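Local coordinates for ALDH21) (Physcomitrella patens subsp. patens, PDB 5MZ5), which oxidises succinic semialdehyde with NADP+ as coenzyme, as a member of the aldehyde dehydrogenase family, at residues P291-D296 and E430-C435; E397-E402 and G417-L422; T438-Q443 and K485-Q490; S444-K449 and V466-S471. One frame throughout, in Å; residues are numbered along the deposited sequence.

Contact 1 of 4, residues P291-D296 and E430-C435; sequences PCIVDD and EAVKEC
P291 and I293 lie on the strand ending at V294 and face helix 428-435 at A431, V432 and C435. The strand and helix segments run nearly antiparallel, at 168°, and their axes come within 8.9 Å. CA atoms draw closest at P291 with C435, 5.6 Å apart, and at I293 with A431. C435 touches both strand residues. Its CB meets P291 CG at 3.6 Å. Its SG stands beside its own backbone N, anti to the carbonyl carbon (chi1 -79°), and reaches I293 CG1 at 3.5 Å and P291 CB at 3.6 Å. Helix 428-435 belongs to the crossover between strands 419-425 and 443-447 of one sheet. Strand 290-294 lies between strands 323-329 and 443-447 in that sheet, so the helix packs across its face in alpha/beta fashion. I293 CD1 carries the contact further back along the helix. It meets A431 CB at 3.9 Å and V432 CG2 at 3.8 Å. V432 CB points away from the strand, and CG2 alone of this side chain comes near I293. No hydrogen bond links the two segments. M461 touches both I293 and C435, while R325 bonds the carbonyl oxygens of E434 and C435.

Contact 2 of 4, residues E397-E402 and G417-L422; sequences EPTVIE and GPVVLL
I401 O is gripped by two donors, L422 N at 2.9 Å and a water at 2.8 Å. The same water also donates to L422 O, so it bridges the carbonyls of the paired strands. The strands run parallel, and with short helix 409-412 between them they form a beta-alpha-beta unit of the large sheet in this aldehyde dehydrogenase. Residues T399 to E402 pair in order with V419 to L422. The segment axes cross at -23°. The first bond runs nearly straight from T399 N, at the head of its strand segment, to P418 O, just before strand 419-425, at 2.8 Å. P418 is the centre of an inverse gamma turn. V420 N bonds to T399 O, and I401 N bonds to V420 O. CA-H groups of V419, V400 and L421 also approach T399 O, V420 O and I401 O.

On the face of T399, I401, V419 and L421, the isoleucine carries the apolar contact. I401 and L421 lie side by side and point the same way. I401 CD1 reaches V419 CG1 at 3.9 Å and L421 CD2 at 4.0 Å. On the other face V400 and L422 cross obliquely. V400 CG1, anti to the backbone N (chi1 -173°), comes 4.1 Å from L422 CB. F313 touches V400 and V420 there. The carboxylate of E402 turns to partners elsewhere, Y333 and K337. At the start of the strand, T399 OG1 donates to E397 O at 2.7 Å from above that carbonyl plane.

Contact 3 of 4, residues T438-Q443 and K485-Q490; sequences THYGLQ and KDSGIQ
H439 ND1 donates to D486 OD2 at 2.8 Å. The bond is bent, with 142° at the hydrogen, and it meets the anti side of the carboxylate from out of its plane. The imidazole and carboxylate planes stand 66° apart. D486 N returns a bond to H439 O, so the two residues are joined by side chain and backbone. The other carboxylate oxygen, D486 OD1, forms a salt bridge with K279 of the second subunit.

S487 OG accepts from G441 N at 2.9 Å along an almost straight line. It also hydrogen-bonds G287 O outside the segments. K485 stretches its chain past the loop carbonyls, with CB 3.1 Å from H439 O. CG stands beside the backbone N (chi1 -51°), and the chain is extended beyond it. NZ bonds T438 O at 3.0 Å, shares a water with Y440 O, and forms a salt bridge with E462. An alanine at this position would keep CB but would probably leave T438 O and the E462 carboxylate without their ammonium partner.

Packing lies outside this polar core. Y440 CB rests 3.5 Å from S487 OG. The tyrosine lays CE2 over one face of the H439 ring, toward its rim. L442 CB packs on S487 CB at 3.9 Å. Y440 OH bonds the backbone of E414, an NADP+-binding residue, and L442 touches Y481, which binds succinate. Strand 488-489 pairs antiparallel with strand 281-285. The contact thus fastens the loop leading into the large sheet to the edge of the Rossmann-type sheet, close to both binding sites.

Contact 4 of 4, residues S444-K449 and V466-S471; sequences SGIFTK and VILNDS
N469 and T448 are joined by a pair of hydrogen bonds. OD1 of N469 accepts from T448 N at 2.8 Å, in the plane of the amide carbonyl. ND2 of N469 donates to T448 O at 3.2 Å. The side-chain amide thus continues the bonding of the strands past L468, where regular pairing ends. An alanine in place of N469 would probably leave T448 N and O without these mates and the strand end freer to move.

The ring of F447 lies over the same turn. N469 CA stands 4.2 Å from the ring centroid in a CH-pi contact, and F447 CZ meets D470 CA at 3.5 Å.

Further back, the parallel ladder of this beta-alpha-beta unit is held by I467 N to S444 O at 2.7 Å and by I446 N to I467 O. N469 N closes it on I446 O. At G445 a side chain would press on D470 O. On the face of I446, V466 and L468, I446 CG2 meets V466 CG1 at 4.0 Å. Just past the strand, T448 CG2 meets L468 CD1 at 3.7 Å.

V466, I467 and L468 pair with a strand of the second subunit, so the sheet crosses the interface. D470 OD2 forms salt bridges with R307 of its own chain and with R510 of the second subunit. The buried T448 backbone thus meets an amide, and the D470 carboxylate two arginines.

Overall arrangement
Contacts 1, 2 and 4 are buried and reach the same large sheet. Contact 2 pairs strands 395-402 and 419-425, and contact 4 pairs strands 443-447 and 465-468. Both rely on parallel backbone bonds. Contact 1 sets a helix on that sheet mainly by apolar contacts, with no hydrogen bond across. It joins contact 4 directly, as strands 290-294 and 443-447 are neighbours. Contact 3 is only partly buried and holds loops rather than paired strands. Three of its four direct bonds use a side chain, K485 and D486 among them. Contact 4 is nested inside the loop that contact 3 closes, and the two touch at Q443 and I467. Both also meet the second subunit, whereas contacts 1 and 2 touch no other chain.

Contact 1 of 4, residues P291-D296 and E430-C435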
loop_
_atom_site.group_PDB
_atom_site.type_symbol
_atom_site.label_atom_id
_atom_site.label_comp_id
_atom_site.label_asym_id
_atom_site.label_seq_id
_atom_site.Cartn_x
_atom_site.Cartn_y
_atom_site.Cartn_z
ATOM N N PRO A 291 -12.509 15.165 -25.500
ATOM C CA PRO A 291 -13.110 14.430 -26.617
ATOM C C PRO A 291 -13.826 13.138 -26.146
ATOM O O PRO A 291 -13.576 12.628 -25.055
ATOM C CB PRO A 291 -11.894 14.093 -27.472
ATOM C CG PRO A 291 -10.779 13.908 -26.457
ATOM C CD PRO A 291 -11.164 14.647 -25.190
ATOM N N CYS A 292 -14.677 12.580 -27.001
ATOM C CA CYS A 292 -15.328 11.297 -26.739
ATOM C C CYS A 292 -15.370 10.507 -28.029
ATOM O O CYS A 292 -15.743 11.055 -29.060
ATOM C CB CYS A 292 -16.727 11.464 -26.139
ATOM S SG CYS A 292 -17.500 9.911 -25.590
ATOM N N ILE A 293 -14.975 9.226 -27.962
ATOM C CA ILE A 293 -15.043 8.278 -29.067
ATOM C C ILE A 293 -16.309 7.422 -28.884
ATOM O O ILE A 293 -16.540 6.901 -27.799
ATOM C CB ILE A 293 -13.776 7.382 -29.160
ATOM C CG1 ILE A 293 -12.532 8.212 -29.522
ATOM C CG2 ILE A 293 -13.987 6.231 -30.179
ATOM C CD1 ILE A 293 -11.203 7.437 -29.601
ATOM N N VAL A 294 -17.117 7.295 -29.940
ATOM C CA VAL A 294 -18.288 6.427 -29.962
ATOM C C VAL A 294 -17.982 5.353 -31.015
ATOM O O VAL A 294 -18.081 5.618 -32.207
ATOM C CB VAL A 294 -19.641 7.174 -30.193
ATOM C CG1 VAL A 294 -20.815 6.188 -30.345
ATOM C CG2 VAL A 294 -19.912 8.152 -29.061
ATOM N N ASP A 295 -17.524 4.168 -30.562
ATOM C CA ASP A 295 -17.205 3.044 -31.453
ATOM C C ASP A 295 -18.255 1.936 -31.369
ATOM O O ASP A 295 -18.228 1.004 -32.158
ATOM C CB ASP A 295 -15.779 2.502 -31.184
ATOM C CG ASP A 295 -15.154 1.782 -32.376
ATOM O OD1 ASP A 295 -14.886 2.443 -33.404
ATOM O OD2 ASP A 295 -14.895 0.574 -32.265
ATOM N N ASP A 296 -19.191 2.063 -30.421
ATOM C CA ASP A 296 -20.288 1.133 -30.130
ATOM C C ASP A 296 -21.338 1.857 -29.287
ATOM O O ASP A 296 -21.069 2.942 -28.769
ATOM C CB ASP A 296 -19.769 -0.092 -29.315
ATOM C CG ASP A 296 -19.229 -1.254 -30.130
ATOM O OD1 ASP A 296 -19.946 -1.729 -31.045
ATOM O OD2 ASP A 296 -18.126 -1.734 -29.814
ATOM N N GLU A 430 -6.594 6.347 -35.432
ATOM C CA GLU A 430 -6.650 7.730 -35.900
ATOM C C GLU A 430 -7.564 8.572 -35.036
ATOM O O GLU A 430 -7.251 9.732 -34.798
ATOM C CB GLU A 430 -7.067 7.805 -37.381
ATOM C CG GLU A 430 -5.943 7.457 -38.346
ATOM C CD GLU A 430 -4.717 8.353 -38.327
ATOM O OE1 GLU A 430 -4.870 9.596 -38.320
ATOM O OE2 GLU A 430 -3.594 7.803 -38.337
ATOM N N ALA A 431 -8.689 7.996 -34.562
ATOM C CA ALA A 431 -9.624 8.682 -33.671
ATOM C C ALA A 431 -8.915 9.009 -32.339
ATOM O O ALA A 431 -9.071 10.125 -31.847
ATOM C CB ALA A 431 -10.861 7.820 -33.419
ATOM N N VAL A 432 -8.112 8.046 -31.786
ATOM C CA VAL A 432 -7.346 8.215 -30.545
ATOM C C VAL A 432 -6.311 9.342 -30.727
ATOM O O VAL A 432 -6.190 10.212 -29.863
ATOM C CB VAL A 432 -6.689 6.887 -30.056
ATOM C CG1 VAL A 432 -5.796 7.122 -28.828
ATOM C CG2 VAL A 432 -7.747 5.822 -29.755
ATOM N N LYS A 433 -5.595 9.323 -31.865
ATOM C CA LYS A 433 -4.613 10.324 -32.249
ATOM C C LYS A 433 -5.288 11.722 -32.335
ATOM O O LYS A 433 -4.728 12.707 -31.848
ATOM C CB LYS A 433 -3.955 9.936 -33.588
ATOM C CG LYS A 433 -2.787 10.838 -33.975
ATOM C CD LYS A 433 -2.183 10.463 -35.321
ATOM C CE LYS A 433 -1.074 11.414 -35.680
ATOM N NZ LYS A 433 -0.421 11.027 -36.959
ATOM N N GLU A 434 -6.509 11.787 -32.892
ATOM C CA GLU A 434 -7.244 13.038 -32.991
ATOM C C GLU A 434 -7.743 13.535 -31.626
ATOM O O GLU A 434 -7.785 14.748 -31.398
ATOM C CB GLU A 434 -8.374 12.957 -34.037
ATOM C CG GLU A 434 -8.882 14.314 -34.495
ATOM C CD GLU A 434 -7.870 15.354 -34.945
ATOM O OE1 GLU A 434 -6.740 14.985 -35.343
ATOM O OE2 GLU A 434 -8.230 16.551 -34.929
ATOM N N CYS A 435 -8.101 12.601 -30.714
ATOM C CA CYS A 435 -8.488 12.923 -29.332
ATOM C C CYS A 435 -7.337 13.648 -28.642
ATOM O O CYS A 435 -7.569 14.613 -27.914
ATOM C CB CYS A 435 -8.866 11.655 -28.568
ATOM S SG CYS A 435 -10.520 11.052 -28.946
#

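Contact 2 of 4, residues E397-E402 and G417-L422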
loop_
_atom_site.group_PDB
_atom_site.type_symbol
_atom_site.label_atom_id
_atom_site.label_comp_id
_atom_site.label_asym_id
_atom_site.label_seq_id
_atom_site.Cartn_x
_atom_site.Cartn_y
_atom_site.Cartn_z
ATOM N N GLU A 397 -28.040 28.842 -26.932
ATOM C CA GLU A 397 -28.774 27.628 -27.293
ATOM C C GLU A 397 -27.812 26.424 -27.318
ATOM O O GLU A 397 -26.646 26.599 -27.703
ATOM C CB GLU A 397 -29.402 27.781 -28.679
ATOM C CG GLU A 397 -30.655 28.621 -28.683
ATOM C CD GLU A 397 -31.252 28.861 -30.055
ATOM O OE1 GLU A 397 -32.448 29.225 -30.114
ATOM O OE2 GLU A 397 -30.534 28.698 -31.069
ATOM N N PRO A 398 -28.254 25.209 -26.905
ATOM C CA PRO A 398 -27.350 24.039 -27.025
ATOM C C PRO A 398 -27.033 23.853 -28.521
ATOM O O PRO A 398 -27.933 23.840 -29.366
ATOM C CB PRO A 398 -28.146 22.887 -26.402
ATOM C CG PRO A 398 -29.552 23.331 -26.409
ATOM C CD PRO A 398 -29.608 24.825 -26.451
ATOM N N THR A 399 -25.740 23.886 -28.845
ATOM C CA THR A 399 -25.233 23.897 -30.210
ATOM C C THR A 399 -24.433 22.657 -30.561
ATOM O O THR A 399 -23.684 22.154 -29.732
ATOM C CB THR A 399 -24.372 25.170 -30.390
ATOM O OG1 THR A 399 -25.100 26.316 -29.947
ATOM C CG2 THR A 399 -23.894 25.382 -31.816
ATOM N N VAL A 400 -24.567 22.206 -31.820
ATOM C CA VAL A 400 -23.810 21.107 -32.435
ATOM C C VAL A 400 -23.308 21.588 -33.800
ATOM O O VAL A 400 -24.094 22.032 -34.624
ATOM C CB VAL A 400 -24.561 19.745 -32.542
ATOM C CG1 VAL A 400 -23.619 18.641 -33.034
ATOM C CG2 VAL A 400 -25.186 19.350 -31.205
ATOM N N ILE A 401 -21.995 21.532 -34.009
ATOM C CA ILE A 401 -21.358 21.945 -35.261
ATOM C C ILE A 401 -20.523 20.780 -35.788
ATOM O O ILE A 401 -19.728 20.196 -35.054
ATOM C CB ILE A 401 -20.529 23.264 -35.182
ATOM C CG1 ILE A 401 -21.042 24.236 -34.083
ATOM C CG2 ILE A 401 -20.466 23.935 -36.570
ATOM C CD1 ILE A 401 -20.105 25.408 -33.738
ATOM N N GLU A 402 -20.701 20.477 -37.063
ATOM C CA GLU A 402 -20.045 19.398 -37.774
ATOM C C GLU A 402 -18.851 19.902 -38.601
ATOM O O GLU A 402 -18.924 20.966 -39.208
ATOM C CB GLU A 402 -21.096 18.718 -38.667
ATOM C CG GLU A 402 -20.613 17.609 -39.575
ATOM C CD GLU A 402 -21.768 17.050 -40.381
ATOM O OE1 GLU A 402 -22.148 17.666 -41.406
ATOM O OE2 GLU A 402 -22.363 16.051 -39.921
ATOM N N GLY A 417 -18.916 26.324 -22.911
ATOM C CA GLY A 417 -20.281 26.662 -23.305
ATOM C C GLY A 417 -21.020 25.458 -23.847
ATOM O O GLY A 417 -20.408 24.395 -24.028
ATOM N N PRO A 418 -22.344 25.569 -24.118
ATOM C CA PRO A 418 -23.085 24.370 -24.560
ATOM C C PRO A 418 -22.906 24.110 -26.055
ATOM O O PRO A 418 -23.851 24.220 -26.838
ATOM C CB PRO A 418 -24.531 24.678 -24.134
ATOM C CG PRO A 418 -24.627 26.181 -24.225
ATOM C CD PRO A 418 -23.242 26.739 -23.965
ATOM N N VAL A 419 -21.660 23.798 -26.446
ATOM C CA VAL A 419 -21.246 23.590 -27.830
ATOM C C VAL A 419 -20.504 22.285 -27.968
ATOM O O VAL A 419 -19.538 22.052 -27.235
ATOM C CB VAL A 419 -20.412 24.780 -28.414
ATOM C CG1 VAL A 419 -20.197 24.616 -29.926
ATOM C CG2 VAL A 419 -21.065 26.122 -28.124
ATOM N N VAL A 420 -20.942 21.451 -28.933
ATOM C CA VAL A 420 -20.332 20.158 -29.250
ATOM C C VAL A 420 -19.875 20.131 -30.705
ATOM O O VAL A 420 -20.655 20.431 -31.609
ATOM C CB VAL A 420 -21.256 18.954 -28.914
ATOM C CG1 VAL A 420 -20.619 17.624 -29.329
ATOM C CG2 VAL A 420 -21.613 18.931 -27.432
ATOM N N LEU A 421 -18.604 19.767 -30.920
ATOM C CA LEU A 421 -18.031 19.630 -32.253
ATOM C C LEU A 421 -18.051 18.168 -32.659
ATOM O O LEU A 421 -17.369 17.348 -32.051
ATOM C CB LEU A 421 -16.619 20.219 -32.346
ATOM C CG LEU A 421 -16.448 21.695 -31.976
ATOM C CD1 LEU A 421 -15.132 22.195 -32.451
ATOM C CD2 LEU A 421 -17.552 22.568 -32.555
ATOM N N LEU A 422 -18.878 17.847 -33.665
ATOM C CA LEU A 422 -19.077 16.494 -34.178
ATOM C C LEU A 422 -18.161 16.165 -35.346
ATOM O O LEU A 422 -18.002 16.966 -36.270
ATOM C CB LEU A 422 -20.556 16.318 -34.584
ATOM C CG LEU A 422 -21.018 14.952 -35.106
ATOM C CD1 LEU A 422 -20.801 13.824 -34.069
ATOM C CD2 LEU A 422 -22.476 15.010 -35.506
HETATM O O HOH W 1 -17.021 19.776 -35.645
#

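Contact 3 of 4, residues T438-Q443 and K485-Q490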
loop_
_atom_site.group_PDB
_atom_site.type_symbol
_atom_site.label_atom_id
_atom_site.label_comp_id
_atom_site.label_asym_id
_atom_site.label_seq_id
_atom_site.Cartn_x
_atom_site.Cartn_y
_atom_site.Cartn_z
ATOM N N THR A 438 -4.674 18.135 -29.248
ATOM C CA THR A 438 -5.088 19.258 -28.410
ATOM C C THR A 438 -3.948 19.620 -27.460
ATOM O O THR A 438 -3.092 18.779 -27.186
ATOM C CB THR A 438 -6.397 18.889 -27.630
ATOM O OG1 THR A 438 -6.787 19.985 -26.804
ATOM C CG2 THR A 438 -6.249 17.627 -26.757
ATOM N N HIS A 439 -3.962 20.849 -26.937
ATOM C CA HIS A 439 -2.974 21.327 -25.975
ATOM C C HIS A 439 -3.465 21.128 -24.535
ATOM O O HIS A 439 -2.736 21.394 -23.580
ATOM C CB HIS A 439 -2.509 22.763 -26.276
ATOM C CG HIS A 439 -3.588 23.813 -26.288
ATOM N ND1 HIS A 439 -3.840 24.614 -25.167
ATOM C CD2 HIS A 439 -4.362 24.245 -27.311
ATOM C CE1 HIS A 439 -4.764 25.488 -25.545
ATOM N NE2 HIS A 439 -5.122 25.299 -26.821
ATOM N N TYR A 440 -4.674 20.564 -24.385
ATOM C CA TYR A 440 -5.260 20.200 -23.089
ATOM C C TYR A 440 -5.088 18.681 -22.891
ATOM O O TYR A 440 -4.663 17.988 -23.816
ATOM C CB TYR A 440 -6.740 20.596 -23.045
ATOM C CG TYR A 440 -7.012 22.067 -23.293
ATOM C CD1 TYR A 440 -6.959 22.994 -22.253
ATOM C CD2 TYR A 440 -7.342 22.529 -24.564
ATOM C CE1 TYR A 440 -7.238 24.348 -22.476
ATOM C CE2 TYR A 440 -7.641 23.872 -24.794
ATOM C CZ TYR A 440 -7.583 24.781 -23.748
ATOM O OH TYR A 440 -7.857 26.113 -23.991
ATOM N N GLY A 441 -5.390 18.177 -21.694
ATOM C CA GLY A 441 -5.273 16.753 -21.396
ATOM C C GLY A 441 -5.891 16.364 -20.077
ATOM O O GLY A 441 -5.246 15.716 -19.258
ATOM N N LEU A 442 -7.148 16.748 -19.868
ATOM C CA LEU A 442 -7.848 16.496 -18.617
ATOM C C LEU A 442 -8.514 15.127 -18.603
ATOM O O LEU A 442 -8.048 14.228 -17.895
ATOM C CB LEU A 442 -8.817 17.673 -18.343
ATOM C CG LEU A 442 -9.455 17.892 -16.962
ATOM C CD1 LEU A 442 -8.605 17.429 -15.833
ATOM C CD2 LEU A 442 -9.783 19.346 -16.756
ATOM N N GLN A 443 -9.574 14.951 -19.396
ATOM C CA GLN A 443 -10.308 13.692 -19.490
ATOM C C GLN A 443 -10.747 13.410 -20.911
ATOM O O GLN A 443 -10.828 14.316 -21.733
ATOM C CB GLN A 443 -11.505 13.632 -18.511
ATOM C CG GLN A 443 -11.077 13.551 -17.053
ATOM C CD GLN A 443 -12.097 13.090 -16.046
ATOM O OE1 GLN A 443 -11.756 12.847 -14.895
ATOM N NE2 GLN A 443 -13.361 12.958 -16.425
ATOM N N LYS A 485 -0.563 18.233 -19.997
ATOM C CA LYS A 485 -0.423 19.384 -20.884
ATOM C C LYS A 485 -0.920 20.708 -20.220
ATOM O O LYS A 485 -0.496 21.008 -19.100
ATOM C CB LYS A 485 -1.084 19.090 -22.250
ATOM C CG LYS A 485 -0.650 17.776 -22.922
ATOM C CD LYS A 485 -1.322 17.659 -24.300
ATOM C CE LYS A 485 -1.311 16.258 -24.823
ATOM N NZ LYS A 485 -2.109 16.140 -26.074
ATOM N N ASP A 486 -1.796 21.489 -20.888
ATOM C CA ASP A 486 -2.274 22.770 -20.340
ATOM C C ASP A 486 -3.395 22.641 -19.311
ATOM O O ASP A 486 -3.812 23.656 -18.740
ATOM C CB ASP A 486 -2.673 23.754 -21.457
ATOM C CG ASP A 486 -1.508 24.238 -22.308
ATOM O OD1 ASP A 486 -0.334 23.937 -21.954
ATOM O OD2 ASP A 486 -1.761 24.926 -23.318
ATOM N N SER A 487 -3.831 21.407 -19.025
ATOM C CA SER A 487 -4.902 21.141 -18.054
ATOM C C SER A 487 -4.455 21.240 -16.580
ATOM O O SER A 487 -5.296 21.284 -15.694
ATOM C CB SER A 487 -5.592 19.819 -18.354
ATOM O OG SER A 487 -6.274 19.986 -19.586
ATOM N N GLY A 488 -3.159 21.358 -16.345
ATOM C CA GLY A 488 -2.619 21.592 -15.007
ATOM C C GLY A 488 -1.512 20.661 -14.572
ATOM O O GLY A 488 -0.872 20.011 -15.402
ATOM N N ILE A 489 -1.276 20.629 -13.260
ATOM C CA ILE A 489 -0.291 19.776 -12.580
ATOM C C ILE A 489 -0.884 19.232 -11.285
ATOM O O ILE A 489 -1.568 19.965 -10.552
ATOM C CB ILE A 489 1.114 20.424 -12.371
ATOM C CG1 ILE A 489 1.034 21.820 -11.727
ATOM C CG2 ILE A 489 1.936 20.476 -13.686
ATOM C CD1 ILE A 489 2.238 22.120 -10.892
ATOM N N GLN A 490 -0.581 17.947 -10.988
ATOM C CA GLN A 490 -1.031 17.195 -9.803
ATOM C C GLN A 490 -2.507 16.799 -9.877
ATOM O O GLN A 490 -3.170 16.987 -10.902
ATOM C CB GLN A 490 -0.701 17.905 -8.465
ATOM C CG GLN A 490 0.719 18.501 -8.361
ATOM C CD GLN A 490 1.843 17.508 -8.560
ATOM O OE1 GLN A 490 2.921 17.865 -9.050
ATOM N NE2 GLN A 490 1.656 16.252 -8.151
HETATM O O HOH W 2 -4.537 15.265 -24.568
#

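Contact 4 of 4, residues S444-K449 and V466-S471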
loop_
_atom_site.group_PDB
_atom_site.type_symbol
_atom_site.label_atom_id
_atom_site.label_comp_id
_atom_site.label_asym_id
_atom_site.label_seq_id
_atom_site.Cartn_x
_atom_site.Cartn_y
_atom_site.Cartn_z
ATOM N N SER A 444 -10.980 12.136 -21.204
ATOM C CA SER A 444 -11.456 11.619 -22.492
ATOM C C SER A 444 -12.491 10.538 -22.204
ATOM O O SER A 444 -12.468 9.938 -21.133
ATOM C CB SER A 444 -10.300 11.021 -23.280
ATOM O OG SER A 444 -9.559 12.037 -23.930
ATOM N N GLY A 445 -13.380 10.309 -23.161
ATOM C CA GLY A 445 -14.420 9.301 -23.081
ATOM C C GLY A 445 -14.318 8.346 -24.252
ATOM O O GLY A 445 -13.846 8.726 -25.325
ATOM N N ILE A 446 -14.725 7.084 -24.037
ATOM C CA ILE A 446 -14.747 6.048 -25.072
ATOM C C ILE A 446 -15.913 5.055 -24.864
ATOM O O ILE A 446 -16.003 4.419 -23.811
ATOM C CB ILE A 446 -13.372 5.308 -25.268
ATOM C CG1 ILE A 446 -13.505 4.189 -26.342
ATOM C CG2 ILE A 446 -12.793 4.762 -23.937
ATOM C CD1 ILE A 446 -12.294 3.488 -26.744
ATOM N N PHE A 447 -16.764 4.898 -25.881
ATOM C CA PHE A 447 -17.836 3.891 -25.872
ATOM C C PHE A 447 -17.371 2.744 -26.756
ATOM O O PHE A 447 -17.152 2.940 -27.954
ATOM C CB PHE A 447 -19.186 4.449 -26.361
ATOM C CG PHE A 447 -19.911 5.269 -25.328
ATOM C CD1 PHE A 447 -19.641 6.630 -25.183
ATOM C CD2 PHE A 447 -20.874 4.689 -24.506
ATOM C CE1 PHE A 447 -20.323 7.394 -24.237
ATOM C CE2 PHE A 447 -21.552 5.455 -23.553
ATOM C CZ PHE A 447 -21.278 6.804 -23.432
ATOM N N THR A 448 -17.170 1.562 -26.149
ATOM C CA THR A 448 -16.679 0.376 -26.863
ATOM C C THR A 448 -17.071 -0.905 -26.150
ATOM O O THR A 448 -17.138 -0.933 -24.917
ATOM C CB THR A 448 -15.129 0.454 -27.109
ATOM O OG1 THR A 448 -14.699 -0.695 -27.846
ATOM C CG2 THR A 448 -14.313 0.528 -25.817
ATOM N N LYS A 449 -17.288 -1.970 -26.931
ATOM C CA LYS A 449 -17.565 -3.309 -26.426
ATOM C C LYS A 449 -16.291 -4.158 -26.583
ATOM O O LYS A 449 -16.254 -5.319 -26.164
ATOM C CB LYS A 449 -18.704 -3.961 -27.222
ATOM C CG LYS A 449 -20.071 -3.373 -26.982
ATOM C CD LYS A 449 -21.037 -3.928 -28.019
ATOM C CE LYS A 449 -22.422 -3.378 -27.836
ATOM N NZ LYS A 449 -23.374 -3.901 -28.859
ATOM N N VAL A 466 -9.545 8.456 -18.230
ATOM C CA VAL A 466 -10.207 7.899 -19.403
ATOM C C VAL A 466 -11.535 7.321 -18.917
ATOM O O VAL A 466 -11.555 6.436 -18.063
ATOM C CB VAL A 466 -9.341 6.847 -20.171
ATOM C CG1 VAL A 466 -10.109 6.240 -21.358
ATOM C CG2 VAL A 466 -8.028 7.450 -20.649
ATOM N N ILE A 467 -12.637 7.827 -19.460
ATOM C CA ILE A 467 -13.960 7.336 -19.098
ATOM C C ILE A 467 -14.395 6.284 -20.088
ATOM O O ILE A 467 -14.519 6.566 -21.278
ATOM C CB ILE A 467 -15.007 8.459 -18.891
ATOM C CG1 ILE A 467 -14.404 9.665 -18.119
ATOM C CG2 ILE A 467 -16.248 7.889 -18.195
ATOM C CD1 ILE A 467 -13.775 9.432 -16.668
ATOM N N LEU A 468 -14.614 5.054 -19.570
ATOM C CA LEU A 468 -15.015 3.901 -20.343
ATOM C C LEU A 468 -16.525 3.662 -20.238
ATOM O O LEU A 468 -17.051 3.402 -19.149
ATOM C CB LEU A 468 -14.189 2.662 -19.902
ATOM C CG LEU A 468 -14.431 1.321 -20.634
ATOM C CD1 LEU A 468 -14.344 1.465 -22.195
ATOM C CD2 LEU A 468 -13.449 0.265 -20.128
ATOM N N ASN A 469 -17.204 3.778 -21.384
ATOM C CA ASN A 469 -18.653 3.592 -21.587
ATOM C C ASN A 469 -19.494 4.624 -20.808
ATOM O O ASN A 469 -20.543 4.342 -20.228
ATOM C CB ASN A 469 -19.073 2.136 -21.352
ATOM C CG ASN A 469 -18.430 1.268 -22.401
ATOM O OD1 ASN A 469 -18.166 1.724 -23.509
ATOM N ND2 ASN A 469 -18.069 0.042 -22.063
ATOM N N ASP A 470 -19.000 5.850 -20.856
ATOM C CA ASP A 470 -19.605 7.087 -20.388
ATOM C C ASP A 470 -18.785 8.197 -21.046
ATOM O O ASP A 470 -17.696 7.938 -21.583
ATOM C CB ASP A 470 -19.674 7.211 -18.842
ATOM C CG ASP A 470 -20.751 8.166 -18.318
ATOM O OD1 ASP A 470 -21.173 9.073 -19.074
ATOM O OD2 ASP A 470 -21.166 8.009 -17.158
ATOM N N SER A 471 -19.337 9.410 -21.062
ATOM C CA SER A 471 -18.718 10.586 -21.646
ATOM C C SER A 471 -17.583 11.064 -20.715
ATOM O O SER A 471 -17.574 10.677 -19.530
ATOM C CB SER A 471 -19.761 11.689 -21.832
ATOM O OG SER A 471 -19.730 12.580 -20.727
#